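Local coordinates for protection of telomeres protein 1 (PDB 5USB) that binds single-stranded telomeric DNA, protecting the 3' overhang of the chromosome end and regulating telomerase and telomere length, at residues P126-N129 with E130-S133. The protein carries 1 engineered substitution. Sequence-based numbering, arbitrary orientation.
Sequences PELN and EIKS
The amino-terminal end of helix 129-138, where a 3-10 turn of residues 126-128 runs into alpha-helix, is held by contacts of Leu128 and Asn129 with Ile131, Lys132 and Ser133; its nearest atom is about 18 Å from the bound nucleic acid. The 3-10 turn is closed by the bond from Asn129 N to Pro126 O. Regular i to i+4 bonding then takes over: Lys132 N reaches Leu128 O at 3.2 Å with an almost straight N-H (169°). The next bond, Ser133 N to Asn129 O, is shorter at 3.0 Å but more bent. At the junction two waters stand in for direct i to i+4 bonds. One donates to Glu127 O and accepts from Ile131 N at 2.9 Å; the other donates to Pro126 O and accepts from Glu130 N.

The side chain of Lys132 turns back along the helix. With CG beside its own backbone N (chi1 -68°) and the chain extended beyond, it passes Leu128 O, CG lying 3.5 Å from that oxygen. Lys132 NZ bonds to Ser123 O and donates to a third water at 3.0 Å, which in turn donates to Asn129 OD1, so a water bridges the amide oxygen and the lysine. On the buried side Leu128 CD2 faces Ile131 CD1 at 4.4 Å, a loose apolar contact, and both side chains also pack on Tyr86 of strand 86-90. Glu130 extends outward, and its OE1 forms a salt bridge with Arg134 NH1, one turn on. A 3-10 turn thus passes into an alpha-helix whose first i to i+4 links are bridged by water, with Leu128 and Ile131 on its buried face and Asn129 and Glu130 on its exposed face. Through Leu128, which also touches Tyr18 of strand 14-26, this carboxy-terminal helix packs against the beta-barrel of Pot1pC, an OB-fold ssDNA-binding domain of Pot1.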
loop_
_atom_site.group_PDB
_atom_site.type_symbol
_atom_site.label_atom_id
_atom_site.label_comp_id
_atom_site.label_asym_id
_atom_site.label_seq_id
_atom_site.Cartn_x
_atom_site.Cartn_y
_atom_site.Cartn_z
ATOM N N PRO A 126 -18.518 0.973 3.412
ATOM C CA PRO A 126 -18.349 0.202 4.627
ATOM C C PRO A 126 -17.081 -0.657 4.762
ATOM O O PRO A 126 -16.713 -0.904 5.858
ATOM C CB PRO A 126 -19.559 -0.721 4.579
ATOM C CG PRO A 126 -20.574 0.121 3.993
ATOM C CD PRO A 126 -19.925 0.945 2.963
ATOM N N GLU A 127 -16.478 -1.138 3.692
ATOM C CA GLU A 127 -15.289 -1.915 3.827
ATOM C C GLU A 127 -14.182 -1.072 4.398
ATOM O O GLU A 127 -13.194 -1.608 4.762
ATOM C CB GLU A 127 -14.836 -2.490 2.499
ATOM C CG GLU A 127 -15.615 -3.702 2.032
ATOM C CD GLU A 127 -15.505 -4.902 2.930
ATOM O OE1 GLU A 127 -16.402 -5.732 2.875
ATOM O OE2 GLU A 127 -14.538 -5.046 3.658
ATOM N N LEU A 128 -14.360 0.233 4.450
ATOM C CA LEU A 128 -13.331 1.059 5.070
ATOM C C LEU A 128 -13.578 1.307 6.555
ATOM O O LEU A 128 -12.786 2.001 7.202
ATOM C CB LEU A 128 -13.229 2.391 4.341
ATOM C CG LEU A 128 -13.099 2.320 2.825
ATOM C CD1 LEU A 128 -13.143 3.699 2.272
ATOM C CD2 LEU A 128 -11.816 1.616 2.406
ATOM N N ASN A 129 -14.665 0.782 7.113
ATOM C CA ASN A 129 -15.008 1.135 8.489
ATOM C C ASN A 129 -13.963 0.673 9.480
ATOM O O ASN A 129 -13.753 1.336 10.500
ATOM C CB ASN A 129 -16.355 0.528 8.879
ATOM C CG ASN A 129 -17.533 1.254 8.267
ATOM O OD1 ASN A 129 -17.415 2.362 7.742
ATOM N ND2 ASN A 129 -18.689 0.616 8.327
ATOM N N GLU A 130 -13.318 -0.466 9.229
ATOM C CA GLU A 130 -12.318 -0.956 10.170
ATOM C C GLU A 130 -11.049 -0.131 10.134
ATOM O O GLU A 130 -10.409 0.058 11.170
ATOM C CB GLU A 130 -11.974 -2.417 9.899
ATOM C CG GLU A 130 -12.972 -3.376 10.488
ATOM C CD GLU A 130 -12.556 -4.827 10.324
ATOM O OE1 GLU A 130 -11.467 -5.099 9.737
ATOM O OE2 GLU A 130 -13.325 -5.697 10.806
ATOM N N ILE A 131 -10.625 0.307 8.946
ATOM C CA ILE A 131 -9.465 1.194 8.878
ATOM C C ILE A 131 -9.710 2.436 9.706
ATOM O O ILE A 131 -8.838 2.875 10.453
ATOM C CB ILE A 131 -9.138 1.553 7.422
ATOM C CG1 ILE A 131 -8.568 0.351 6.684
ATOM C CG2 ILE A 131 -8.176 2.743 7.368
ATOM C CD1 ILE A 131 -8.617 0.502 5.194
ATOM N N LYS A 132 -10.883 3.062 9.530
ATOM C CA LYS A 132 -11.195 4.294 10.243
ATOM C C LYS A 132 -11.225 4.047 11.734
ATOM O O LYS A 132 -10.776 4.883 12.530
ATOM C CB LYS A 132 -12.534 4.815 9.746
ATOM C CG LYS A 132 -12.483 5.286 8.324
ATOM C CD LYS A 132 -13.835 5.708 7.831
ATOM C CE LYS A 132 -13.774 6.113 6.394
ATOM N NZ LYS A 132 -15.120 6.483 5.939
ATOM N N SER A 133 -11.747 2.894 12.120
ATOM C CA SER A 133 -11.841 2.535 13.525
ATOM C C SER A 133 -10.469 2.261 14.117
ATOM O O SER A 133 -10.161 2.720 15.219
ATOM C CB SER A 133 -12.737 1.317 13.684
ATOM O OG SER A 133 -12.897 1.057 15.061
HETATM O O HOH W 1 -14.879 -2.540 7.413
HETATM O O HOH W 2 -11.447 -1.293 6.635
HETATM O O HOH W 3 -16.517 3.863 5.760
#